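Local coordinates for signal recognition particle 54 kDa protein (PDB 7EPK) that belongs to the SRP54 family of signal recognition particle proteins and joins a helical bundle and a P-loop NTPase-type domain to a helical signal-peptide-binding domain, at residues I358-A362 against L420-M424; A316-L320 against G351-L355; L333-R337 against M370-M374; M326-Q332 against L413-Y417. One frame throughout, in Å; residues are numbered along the deposited sequence.

Contact 1 (I358-A362 against L420-M424); sequences IDEGA and LKTMM
With CG opposite the carbonyl carbon (chi1 -62°) and the chain straight as far as SD, Met423 reaches from the last turn of its helix across to Asp359, whose own CG lies opposite its backbone N (chi1 179°). The two side chains cross at about a right angle, and Met423 SD comes 3.5 Å from Asp359 CB. The methyl end continues past the carboxylate, with Met423 CE 3.6 Å from Asp359 OD2. Ile358 runs alongside Met423 in the opposite sense and meets segment 420-424 through a single branch. Its CG2 lies 3.8 Å from Met423 SD and equally 3.8 Å from CE of Met424, which folds back at chi2 and chi3 to bring its methyl there. At the inner end, Ala362 CB meets Leu420 CD1 at 4.3 Å, a looser contact than those made by Met423.

The loop is shaped from within. Ala362 N bonds to Asp359 O at 3.2 Å, closing a type I beta turn through Glu360 and Gly361. Gly361 N makes a weak bond of 3.3 Å to Asp359 OD1, the geometry of an Asx turn. One oxygen of Asp359 is thus engaged with its own turn, while the other faces the methionine methyl. Leu420 and Met424 also pack on Val319 of helix 293-320. Together these contacts lay a connecting turn, by way of flexible thioether side chains, against the C-terminal end of helix 409-423 in the all-helical M domain of SRP54.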
loop_
_atom_site.group_PDB
_atom_site.type_symbol
_atom_site.label_atom_id
_atom_site.label_comp_id
_atom_site.label_asym_id
_atom_site.label_seq_id
_atom_site.Cartn_x
_atom_site.Cartn_y
_atom_site.Cartn_z
ATOM N N ILE A 358 -7.934 9.558 -41.810
ATOM C CA ILE A 358 -9.030 10.309 -42.499
ATOM C C ILE A 358 -8.964 11.785 -42.070
ATOM O O ILE A 358 -8.860 12.659 -42.964
ATOM C CB ILE A 358 -10.410 9.673 -42.217
ATOM C CG1 ILE A 358 -10.625 8.397 -43.038
ATOM C CG2 ILE A 358 -11.534 10.674 -42.467
ATOM C CD1 ILE A 358 -10.089 7.142 -42.411
ATOM N N ASP A 359 -9.030 12.054 -40.761
ATOM C CA ASP A 359 -8.875 13.410 -40.157
ATOM C C ASP A 359 -7.692 13.398 -39.175
ATOM O O ASP A 359 -7.864 12.920 -38.034
ATOM C CB ASP A 359 -10.163 13.874 -39.471
ATOM C CG ASP A 359 -10.074 15.247 -38.819
ATOM O OD1 ASP A 359 -9.282 16.080 -39.300
ATOM O OD2 ASP A 359 -10.806 15.479 -37.831
ATOM N N GLU A 360 -6.541 13.919 -39.609
ATOM C CA GLU A 360 -5.288 14.044 -38.810
ATOM C C GLU A 360 -5.574 14.847 -37.530
ATOM O O GLU A 360 -4.997 14.498 -36.481
ATOM C CB GLU A 360 -4.202 14.664 -39.696
ATOM C CG GLU A 360 -3.148 15.470 -38.950
ATOM C CD GLU A 360 -3.014 16.928 -39.371
ATOM O OE1 GLU A 360 -1.944 17.509 -39.126
ATOM O OE2 GLU A 360 -3.981 17.488 -39.923
ATOM N N GLY A 361 -6.451 15.858 -37.615
ATOM C CA GLY A 361 -6.763 16.806 -36.525
ATOM C C GLY A 361 -7.868 16.316 -35.603
ATOM O O GLY A 361 -8.405 17.153 -34.855
ATOM N N ALA A 362 -8.192 15.016 -35.651
ATOM C CA ALA A 362 -9.140 14.326 -34.743
ATOM C C ALA A 362 -8.403 13.851 -33.483
ATOM O O ALA A 362 -8.963 14.029 -32.387
ATOM C CB ALA A 362 -9.811 13.170 -35.447
ATOM N N LEU A 420 -16.719 15.056 -37.346
ATOM C CA LEU A 420 -16.399 13.611 -37.228
ATOM C C LEU A 420 -17.553 12.834 -37.850
ATOM O O LEU A 420 -17.285 12.012 -38.736
ATOM C CB LEU A 420 -16.176 13.207 -35.766
ATOM C CG LEU A 420 -14.720 13.180 -35.292
ATOM C CD1 LEU A 420 -13.960 12.027 -35.939
ATOM C CD2 LEU A 420 -14.010 14.506 -35.569
ATOM N N LYS A 421 -18.788 13.149 -37.446
ATOM C CA LYS A 421 -20.015 12.375 -37.794
ATOM C C LYS A 421 -20.248 12.334 -39.311
ATOM O O LYS A 421 -20.711 11.273 -39.804
ATOM C CB LYS A 421 -21.255 12.958 -37.120
ATOM C CG LYS A 421 -22.509 12.166 -37.424
ATOM C CD LYS A 421 -23.347 11.933 -36.218
ATOM C CE LYS A 421 -23.933 13.212 -35.670
ATOM N NZ LYS A 421 -25.129 12.911 -34.850
ATOM N N THR A 422 -19.977 13.451 -40.000
ATOM C CA THR A 422 -20.066 13.600 -41.480
ATOM C C THR A 422 -19.145 12.572 -42.141
ATOM O O THR A 422 -19.663 11.713 -42.862
ATOM C CB THR A 422 -19.694 15.016 -41.950
ATOM O OG1 THR A 422 -20.441 16.017 -41.253
ATOM C CG2 THR A 422 -19.928 15.193 -43.434
ATOM N N MET A 423 -17.841 12.650 -41.868
ATOM C CA MET A 423 -16.775 11.874 -42.562
ATOM C C MET A 423 -17.154 10.387 -42.658
ATOM O O MET A 423 -16.986 9.802 -43.755
ATOM C CB MET A 423 -15.435 11.998 -41.827
ATOM C CG MET A 423 -14.904 13.410 -41.775
ATOM S SD MET A 423 -13.439 13.501 -40.745
ATOM C CE MET A 423 -13.500 15.220 -40.240
ATOM N N MET A 424 -17.651 9.800 -41.562
ATOM C CA MET A 424 -17.871 8.333 -41.427
ATOM C C MET A 424 -19.182 7.926 -42.122
ATOM O O MET A 424 -19.611 6.773 -41.931
ATOM C CB MET A 424 -17.885 7.919 -39.949
ATOM C CG MET A 424 -16.491 7.678 -39.360
ATOM S SD MET A 424 -15.350 9.105 -39.428
ATOM C CE MET A 424 -14.270 8.599 -40.765
#

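Contact 2 (A316-L320 against G351-L355); sequences AEDVL and GASML
Ala316 and Gly351 mark the close point of two helical segments whose axes pass 8.8 Å apart at 54°, their CA atoms only 4.7 Å from each other. Because Gly351 carries no side chain, Ala316 CB sits directly on the opposing backbone, next to Gly351 C and 3.3 Å from Ala352 N. The same methyl also reaches the side chain of Ala352, CB to CB at 4.3 Å.

One turn further along, the larger side chains take over as the helices diverge. Leu320, with CG opposite its carbonyl carbon (chi1 -64°), splits its branches: CD1 lies 3.7 Å from Gly351 O, while CD2 turns to Leu355 and approaches its CA at 4.2 Å. Leu355 divides in a similar way, since its CD1 meets Ala316 CB and its CD2 meets Val319 CG1 at 4.1 Å, the two side chains crossing nearly perpendicularly. Met354 adds its CB against Leu320 CD1 nearer the surface. Leu420 of helix 409-423 also covers Leu355. A glycine-alanine close approach followed by interleaved leucines docks short helix 350-356 on the C-terminal end of long helix 293-320, at the entry to the M domain of SRP54.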
loop_
_atom_site.group_PDB
_atom_site.type_symbol
_atom_site.label_atom_id
_atom_site.label_comp_id
_atom_site.label_asym_id
_atom_site.label_seq_id
_atom_site.Cartn_x
_atom_site.Cartn_y
_atom_site.Cartn_z
ATOM N N ALA A 316 -12.359 5.243 -30.961
ATOM C CA ALA A 316 -12.077 5.308 -32.416
ATOM C C ALA A 316 -13.002 4.334 -33.146
ATOM O O ALA A 316 -13.691 4.767 -34.083
ATOM C CB ALA A 316 -10.634 4.984 -32.700
ATOM N N GLU A 317 -13.024 3.068 -32.727
ATOM C CA GLU A 317 -13.894 2.031 -33.342
ATOM C C GLU A 317 -15.345 2.545 -33.365
ATOM O O GLU A 317 -15.976 2.446 -34.426
ATOM C CB GLU A 317 -13.713 0.696 -32.607
ATOM C CG GLU A 317 -14.509 -0.468 -33.191
ATOM C CD GLU A 317 -14.280 -0.781 -34.665
ATOM O OE1 GLU A 317 -13.201 -0.443 -35.188
ATOM O OE2 GLU A 317 -15.190 -1.363 -35.292
ATOM N N ASP A 318 -15.838 3.109 -32.253
ATOM C CA ASP A 318 -17.246 3.583 -32.088
ATOM C C ASP A 318 -17.519 4.764 -33.026
ATOM O O ASP A 318 -18.686 4.986 -33.362
ATOM C CB ASP A 318 -17.592 3.960 -30.636
ATOM C CG ASP A 318 -18.696 3.116 -30.003
ATOM O OD1 ASP A 318 -19.516 2.551 -30.767
ATOM O OD2 ASP A 318 -18.746 3.036 -28.744
ATOM N N VAL A 319 -16.494 5.511 -33.421
ATOM C CA VAL A 319 -16.618 6.583 -34.451
ATOM C C VAL A 319 -16.712 5.902 -35.818
ATOM O O VAL A 319 -17.711 6.137 -36.511
ATOM C CB VAL A 319 -15.442 7.574 -34.377
ATOM C CG1 VAL A 319 -15.257 8.363 -35.661
ATOM C CG2 VAL A 319 -15.588 8.512 -33.192
ATOM N N LEU A 320 -15.730 5.057 -36.156
ATOM C CA LEU A 320 -15.572 4.404 -37.487
ATOM C C LEU A 320 -16.807 3.560 -37.819
ATOM O O LEU A 320 -17.081 3.398 -39.018
ATOM C CB LEU A 320 -14.307 3.536 -37.508
ATOM C CG LEU A 320 -12.966 4.264 -37.344
ATOM C CD1 LEU A 320 -11.805 3.365 -37.749
ATOM C CD2 LEU A 320 -12.913 5.559 -38.140
ATOM N N GLY A 351 -8.617 1.165 -34.925
ATOM C CA GLY A 351 -9.423 2.393 -35.053
ATOM C C GLY A 351 -8.541 3.623 -35.159
ATOM O O GLY A 351 -8.528 4.229 -36.238
ATOM N N ALA A 352 -7.796 3.939 -34.095
ATOM C CA ALA A 352 -7.005 5.187 -33.925
ATOM C C ALA A 352 -6.010 5.400 -35.082
ATOM O O ALA A 352 -5.761 6.580 -35.425
ATOM C CB ALA A 352 -6.290 5.167 -32.595
ATOM N N SER A 353 -5.436 4.325 -35.638
ATOM C CA SER A 353 -4.545 4.369 -36.828
ATOM C C SER A 353 -5.321 4.997 -37.988
ATOM O O SER A 353 -4.888 6.055 -38.479
ATOM C CB SER A 353 -4.022 2.994 -37.188
ATOM O OG SER A 353 -3.310 3.011 -38.419
ATOM N N MET A 354 -6.449 4.377 -38.357
ATOM C CA MET A 354 -7.282 4.743 -39.535
ATOM C C MET A 354 -8.093 6.013 -39.248
ATOM O O MET A 354 -8.375 6.742 -40.208
ATOM C CB MET A 354 -8.247 3.616 -39.913
ATOM C CG MET A 354 -8.710 3.691 -41.353
ATOM S SD MET A 354 -9.768 2.292 -41.783
ATOM C CE MET A 354 -11.342 3.109 -42.052
ATOM N N LEU A 355 -8.469 6.253 -37.985
ATOM C CA LEU A 355 -9.243 7.451 -37.551
ATOM C C LEU A 355 -8.449 8.708 -37.923
ATOM O O LEU A 355 -9.040 9.611 -38.548
ATOM C CB LEU A 355 -9.487 7.396 -36.037
ATOM C CG LEU A 355 -10.706 8.149 -35.488
ATOM C CD1 LEU A 355 -10.344 8.868 -34.198
ATOM C CD2 LEU A 355 -11.296 9.144 -36.481
#

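Contact 3 (L333-R337 against M370-M374); sequences LRAMR and MKRWM
Leu333 and Met370 meet most intimately through Leu333 CD2 and Met370 CG, 3.6 Å apart. The other leucine branch goes to the next turn, where Leu333 CD1 touches Trp373 CB at 3.7 Å, and Leu333 CB lies 3.8 Å from Met374 CG. Met370 bends at chi3 on its way to Met336: its SD is close to Met336 CB, and the two CE methyls are 3.5 Å apart. Two thioethers therefore fit against each other at nearly a right angle, beside the leucine.

These are antiparallel helical segments, 152° between their directions and 9.9 Å between axes, one of the helix pairs that make up the methionine-rich M domain of SRP54.

Arg337 flanks the apolar row with its aliphatic part: its CG packs on Met370 CB, and its CD lies 3.6 Å from Met374 SD. The side chain turns at chi3 (60°), which carries the guanidinium over Lys371, whose CB and CG lie beneath one face; Arg337 NH1 is 3.4 Å from Lys371 CG. The like charges stay apart, Arg337 NH2 being 5.0 Å from Lys371 NZ, and Arg337 NE is held by a salt bridge to Glu367, which would probably offset the nearby lysine. On the inner side, Leu365 of the preceding loop packs on Leu333, Met370 and Trp373, and Leu363 lies against Met336, while the Trp373 ring meets that of Tyr416 on helix 409-423.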
loop_
_atom_site.group_PDB
_atom_site.type_symbol
_atom_site.label_atom_id
_atom_site.label_comp_id
_atom_site.label_asym_id
_atom_site.label_seq_id
_atom_site.Cartn_x
_atom_site.Cartn_y
_atom_site.Cartn_z
ATOM N N LEU A 333 -11.824 11.547 -25.059
ATOM C CA LEU A 333 -10.953 12.614 -24.498
ATOM C C LEU A 333 -10.278 12.078 -23.237
ATOM O O LEU A 333 -9.028 12.134 -23.176
ATOM C CB LEU A 333 -11.770 13.877 -24.204
ATOM C CG LEU A 333 -12.418 14.537 -25.424
ATOM C CD1 LEU A 333 -13.453 15.580 -25.019
ATOM C CD2 LEU A 333 -11.370 15.146 -26.333
ATOM N N ARG A 334 -11.061 11.561 -22.279
ATOM C CA ARG A 334 -10.525 10.950 -21.031
ATOM C C ARG A 334 -9.360 10.028 -21.396
ATOM O O ARG A 334 -8.284 10.190 -20.827
ATOM C CB ARG A 334 -11.579 10.147 -20.272
ATOM C CG ARG A 334 -11.040 9.496 -19.002
ATOM C CD ARG A 334 -12.095 8.769 -18.179
ATOM N NE ARG A 334 -11.643 7.445 -17.761
ATOM C CZ ARG A 334 -11.413 6.414 -18.582
ATOM N NH1 ARG A 334 -11.579 6.529 -19.894
ATOM N NH2 ARG A 334 -11.007 5.260 -18.080
ATOM N N ALA A 335 -9.584 9.125 -22.350
ATOM C CA ALA A 335 -8.604 8.121 -22.829
ATOM C C ALA A 335 -7.346 8.822 -23.364
ATOM O O ALA A 335 -6.230 8.461 -22.932
ATOM C CB ALA A 335 -9.242 7.227 -23.875
ATOM N N MET A 336 -7.525 9.787 -24.264
ATOM C CA MET A 336 -6.423 10.538 -24.928
ATOM C C MET A 336 -5.603 11.306 -23.881
ATOM O O MET A 336 -4.348 11.194 -23.903
ATOM C CB MET A 336 -6.990 11.526 -25.951
ATOM C CG MET A 336 -7.619 10.857 -27.143
ATOM S SD MET A 336 -8.484 12.061 -28.145
ATOM C CE MET A 336 -7.087 12.772 -29.010
ATOM N N ARG A 337 -6.281 12.045 -22.997
ATOM C CA ARG A 337 -5.640 12.821 -21.902
ATOM C C ARG A 337 -4.627 11.939 -21.152
ATOM O O ARG A 337 -3.427 12.137 -21.371
ATOM C CB ARG A 337 -6.713 13.410 -20.986
ATOM C CG ARG A 337 -7.425 14.614 -21.582
ATOM C CD ARG A 337 -8.296 15.315 -20.567
ATOM N NE ARG A 337 -7.494 15.785 -19.453
ATOM C CZ ARG A 337 -7.983 16.371 -18.372
ATOM N NH1 ARG A 337 -9.286 16.578 -18.247
ATOM N NH2 ARG A 337 -7.152 16.751 -17.418
ATOM N N MET A 370 -8.869 19.358 -24.730
ATOM C CA MET A 370 -9.587 18.154 -24.240
ATOM C C MET A 370 -10.184 18.442 -22.858
ATOM O O MET A 370 -11.363 18.099 -22.665
ATOM C CB MET A 370 -8.658 16.939 -24.181
ATOM C CG MET A 370 -8.154 16.508 -25.557
ATOM S SD MET A 370 -7.298 14.919 -25.557
ATOM C CE MET A 370 -5.953 15.175 -26.712
ATOM N N LYS A 371 -9.429 19.079 -21.955
ATOM C CA LYS A 371 -9.860 19.342 -20.548
ATOM C C LYS A 371 -11.051 20.306 -20.543
ATOM O O LYS A 371 -11.915 20.176 -19.651
ATOM C CB LYS A 371 -8.706 19.893 -19.697
ATOM C CG LYS A 371 -8.965 20.002 -18.195
ATOM C CD LYS A 371 -9.093 21.436 -17.688
ATOM C CE LYS A 371 -9.049 21.572 -16.176
ATOM N NZ LYS A 371 -7.686 21.350 -15.631
ATOM N N ARG A 372 -11.086 21.247 -21.488
ATOM C CA ARG A 372 -12.168 22.264 -21.587
ATOM C C ARG A 372 -13.404 21.557 -22.145
ATOM O O ARG A 372 -14.512 21.752 -21.607
ATOM C CB ARG A 372 -11.779 23.444 -22.494
ATOM C CG ARG A 372 -10.819 24.473 -21.896
ATOM C CD ARG A 372 -10.779 25.764 -22.717
ATOM N NE ARG A 372 -10.513 25.568 -24.146
ATOM C CZ ARG A 372 -9.304 25.494 -24.704
ATOM N NH1 ARG A 372 -8.212 25.600 -23.964
ATOM N NH2 ARG A 372 -9.191 25.293 -26.005
ATOM N N TRP A 373 -13.202 20.757 -23.194
ATOM C CA TRP A 373 -14.272 19.985 -23.866
ATOM C C TRP A 373 -14.937 19.046 -22.864
ATOM O O TRP A 373 -16.171 18.928 -22.923
ATOM C CB TRP A 373 -13.699 19.246 -25.071
ATOM C CG TRP A 373 -13.513 20.156 -26.238
ATOM C CD1 TRP A 373 -13.595 21.517 -26.230
ATOM C CD2 TRP A 373 -13.200 19.776 -27.588
ATOM N NE1 TRP A 373 -13.364 22.012 -27.481
ATOM C CE2 TRP A 373 -13.113 20.969 -28.338
ATOM C CE3 TRP A 373 -12.978 18.555 -28.243
ATOM C CZ2 TRP A 373 -12.831 20.964 -29.709
ATOM C CZ3 TRP A 373 -12.702 18.552 -29.598
ATOM C CH2 TRP A 373 -12.628 19.744 -30.319
ATOM N N MET A 374 -14.159 18.440 -21.958
ATOM C CA MET A 374 -14.698 17.514 -20.933
ATOM C C MET A 374 -15.563 18.313 -19.947
ATOM O O MET A 374 -16.699 17.880 -19.679
ATOM C CB MET A 374 -13.591 16.702 -20.247
ATOM C CG MET A 374 -13.191 15.446 -21.070
ATOM S SD MET A 374 -11.777 14.445 -20.448
ATOM C CE MET A 374 -12.295 14.243 -18.743
#

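Contact 4 (M326-Q332 against L413-Y417); sequences MRTIYRQ and LLVYY
Ile329 occupies the apolar centre, its CD1 3.8 Å from Tyr417 CB and 4.0 Å from Tyr416 CD2, so that one methyl lies at the edges of both tyrosine rings. Its other branch, CG2, packs on Leu413 CD1 at 4.0 Å, the two side chains running alongside one another, head to tail. To one flank Met326 bends at chi2 (-50°), swinging its methyl toward Leu414, with Met326 CE 3.8 Å from Leu414 CD1. Its sulfur makes a Met-aromatic contact with Tyr417: Met326 SD is 5.4 Å from the ring centroid and approaches obliquely.

At the polar edge, Gln332 stretches out fully to place its amide at the rim of the Tyr416 ring. Gln332 NE2 donates to Tyr416 OH at 2.9 Å, with the hydroxyl in the amide plane but the N-H turned off line (132°). The same hydroxyl bonds to the carbonyl oxygen of Ala362, and Tyr417 OH to Lys421 and Glu389. Since a backbone carbonyl can only accept, Tyr416 OH must be the donor there while it accepts from Gln332. The buried Tyr416 hydroxyl is thus gripped by two partners, and the bonds fix the direction in which it points.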
loop_
_atom_site.group_PDB
_atom_site.type_symbol
_atom_site.label_atom_id
_atom_site.label_comp_id
_atom_site.label_asym_id
_atom_site.label_seq_id
_atom_site.Cartn_x
_atom_site.Cartn_y
_atom_site.Cartn_z
ATOM N N MET A 326 -21.781 12.455 -27.541
ATOM C CA MET A 326 -21.077 13.242 -26.494
ATOM C C MET A 326 -20.413 12.285 -25.498
ATOM O O MET A 326 -19.365 12.654 -24.945
ATOM C CB MET A 326 -22.036 14.171 -25.746
ATOM C CG MET A 326 -22.441 15.403 -26.562
ATOM S SD MET A 326 -21.040 16.311 -27.312
ATOM C CE MET A 326 -21.951 17.562 -28.212
ATOM N N ARG A 327 -20.987 11.092 -25.294
ATOM C CA ARG A 327 -20.466 10.081 -24.335
ATOM C C ARG A 327 -19.254 9.401 -24.962
ATOM O O ARG A 327 -18.291 9.132 -24.213
ATOM C CB ARG A 327 -21.542 9.080 -23.924
ATOM C CG ARG A 327 -22.479 9.642 -22.867
ATOM C CD ARG A 327 -23.757 8.852 -22.635
ATOM N NE ARG A 327 -24.498 9.446 -21.537
ATOM C CZ ARG A 327 -25.532 8.880 -20.950
ATOM N NH1 ARG A 327 -26.118 9.480 -19.932
ATOM N NH2 ARG A 327 -25.989 7.716 -21.385
ATOM N N THR A 328 -19.288 9.179 -26.279
ATOM C CA THR A 328 -18.156 8.610 -27.056
ATOM C C THR A 328 -16.981 9.569 -26.953
ATOM O O THR A 328 -15.908 9.136 -26.531
ATOM C CB THR A 328 -18.540 8.390 -28.519
ATOM O OG1 THR A 328 -19.554 7.386 -28.551
ATOM C CG2 THR A 328 -17.366 7.986 -29.383
ATOM N N ILE A 329 -17.219 10.833 -27.308
ATOM C CA ILE A 329 -16.199 11.930 -27.291
ATOM C C ILE A 329 -15.665 12.107 -25.860
ATOM O O ILE A 329 -14.436 12.236 -25.678
ATOM C CB ILE A 329 -16.776 13.247 -27.852
ATOM C CG1 ILE A 329 -17.265 13.074 -29.290
ATOM C CG2 ILE A 329 -15.759 14.372 -27.721
ATOM C CD1 ILE A 329 -17.747 14.353 -29.925
ATOM N N TYR A 330 -16.547 12.116 -24.870
ATOM C CA TYR A 330 -16.129 12.253 -23.458
ATOM C C TYR A 330 -15.166 11.123 -23.075
ATOM O O TYR A 330 -14.177 11.415 -22.396
ATOM C CB TYR A 330 -17.334 12.243 -22.528
ATOM C CG TYR A 330 -16.949 12.515 -21.104
ATOM C CD1 TYR A 330 -16.846 13.810 -20.640
ATOM C CD2 TYR A 330 -16.643 11.491 -20.235
ATOM C CE1 TYR A 330 -16.507 14.083 -19.326
ATOM C CE2 TYR A 330 -16.293 11.746 -18.922
ATOM C CZ TYR A 330 -16.227 13.047 -18.459
ATOM O OH TYR A 330 -15.899 13.317 -17.160
ATOM N N ARG A 331 -15.466 9.881 -23.478
ATOM C CA ARG A 331 -14.655 8.682 -23.145
ATOM C C ARG A 331 -13.359 8.742 -23.952
ATOM O O ARG A 331 -12.295 8.358 -23.401
ATOM C CB ARG A 331 -15.408 7.381 -23.449
ATOM C CG ARG A 331 -16.466 7.016 -22.417
ATOM C CD ARG A 331 -17.020 5.615 -22.622
ATOM N NE ARG A 331 -18.296 5.446 -21.928
ATOM C CZ ARG A 331 -19.499 5.609 -22.476
ATOM N NH1 ARG A 331 -20.589 5.458 -21.738
ATOM N NH2 ARG A 331 -19.615 5.919 -23.756
ATOM N N GLN A 332 -13.474 9.195 -25.207
ATOM C CA GLN A 332 -12.349 9.402 -26.152
ATOM C C GLN A 332 -11.355 10.395 -25.543
ATOM O O GLN A 332 -10.173 10.064 -25.503
ATOM C CB GLN A 332 -12.877 9.902 -27.493
ATOM C CG GLN A 332 -11.799 10.030 -28.563
ATOM C CD GLN A 332 -12.376 10.595 -29.835
ATOM O OE1 GLN A 332 -13.288 10.015 -30.429
ATOM N NE2 GLN A 332 -11.871 11.757 -30.222
ATOM N N LEU A 413 -16.359 22.172 -30.104
ATOM C CA LEU A 413 -16.723 20.765 -29.789
ATOM C C LEU A 413 -17.855 20.366 -30.731
ATOM O O LEU A 413 -17.737 19.336 -31.430
ATOM C CB LEU A 413 -17.153 20.643 -28.314
ATOM C CG LEU A 413 -17.825 19.331 -27.869
ATOM C CD1 LEU A 413 -17.070 18.101 -28.352
ATOM C CD2 LEU A 413 -17.954 19.270 -26.355
ATOM N N LEU A 414 -18.914 21.175 -30.733
ATOM C CA LEU A 414 -20.141 20.896 -31.507
ATOM C C LEU A 414 -19.754 20.607 -32.961
ATOM O O LEU A 414 -20.138 19.520 -33.469
ATOM C CB LEU A 414 -21.108 22.065 -31.331
ATOM C CG LEU A 414 -22.232 21.792 -30.329
ATOM C CD1 LEU A 414 -21.709 21.253 -29.006
ATOM C CD2 LEU A 414 -23.069 23.035 -30.094
ATOM N N VAL A 415 -18.941 21.472 -33.575
ATOM C CA VAL A 415 -18.461 21.285 -34.980
ATOM C C VAL A 415 -17.709 19.954 -35.044
ATOM O O VAL A 415 -17.982 19.180 -35.990
ATOM C CB VAL A 415 -17.593 22.461 -35.475
ATOM C CG1 VAL A 415 -16.993 22.207 -36.854
ATOM C CG2 VAL A 415 -18.379 23.760 -35.490
ATOM N N TYR A 416 -16.825 19.708 -34.067
ATOM C CA TYR A 416 -15.960 18.500 -33.962
ATOM C C TYR A 416 -16.857 17.273 -34.051
ATOM O O TYR A 416 -16.680 16.425 -34.962
ATOM C CB TYR A 416 -15.153 18.491 -32.660
ATOM C CG TYR A 416 -14.242 17.302 -32.487
ATOM C CD1 TYR A 416 -12.978 17.285 -33.053
ATOM C CD2 TYR A 416 -14.641 16.194 -31.753
ATOM C CE1 TYR A 416 -12.134 16.197 -32.903
ATOM C CE2 TYR A 416 -13.810 15.099 -31.595
ATOM C CZ TYR A 416 -12.550 15.107 -32.166
ATOM O OH TYR A 416 -11.715 14.043 -32.020
ATOM N N TYR A 417 -17.839 17.232 -33.156
ATOM C CA TYR A 417 -18.914 16.215 -33.154
ATOM C C TYR A 417 -19.451 16.108 -34.589
ATOM O O TYR A 417 -19.253 15.050 -35.198
ATOM C CB TYR A 417 -19.923 16.551 -32.052
ATOM C CG TYR A 417 -21.275 15.909 -32.210
ATOM C CD1 TYR A 417 -21.517 14.608 -31.811
ATOM C CD2 TYR A 417 -22.316 16.612 -32.786
ATOM C CE1 TYR A 417 -22.767 14.028 -31.980
ATOM C CE2 TYR A 417 -23.569 16.051 -32.958
ATOM C CZ TYR A 417 -23.798 14.757 -32.549
ATOM O OH TYR A 417 -25.058 14.264 -32.699
#

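All four contacts lie in the helical C-terminal part of the chain. Contacts 1 and 2 have centres about 9 Å apart, as do contacts 3 and 4; contacts 2 and 3, like 1 and 3, are about 17 Å apart. Helix 326-337 serves contacts 3 and 4, and helix 409-423 serves contacts 1 and 4. Along the chain, contact 2 closes before contact 1 opens, contact 3 is nested inside contact 4, and the remaining pairs cross. Met424 of contact 1 packs on Leu320 of contact 2, and Val319 of contact 2 on Gln332 of contact 4. These interlaced closures knit helices distant in sequence into one helical M domain, attached to helix 293-320.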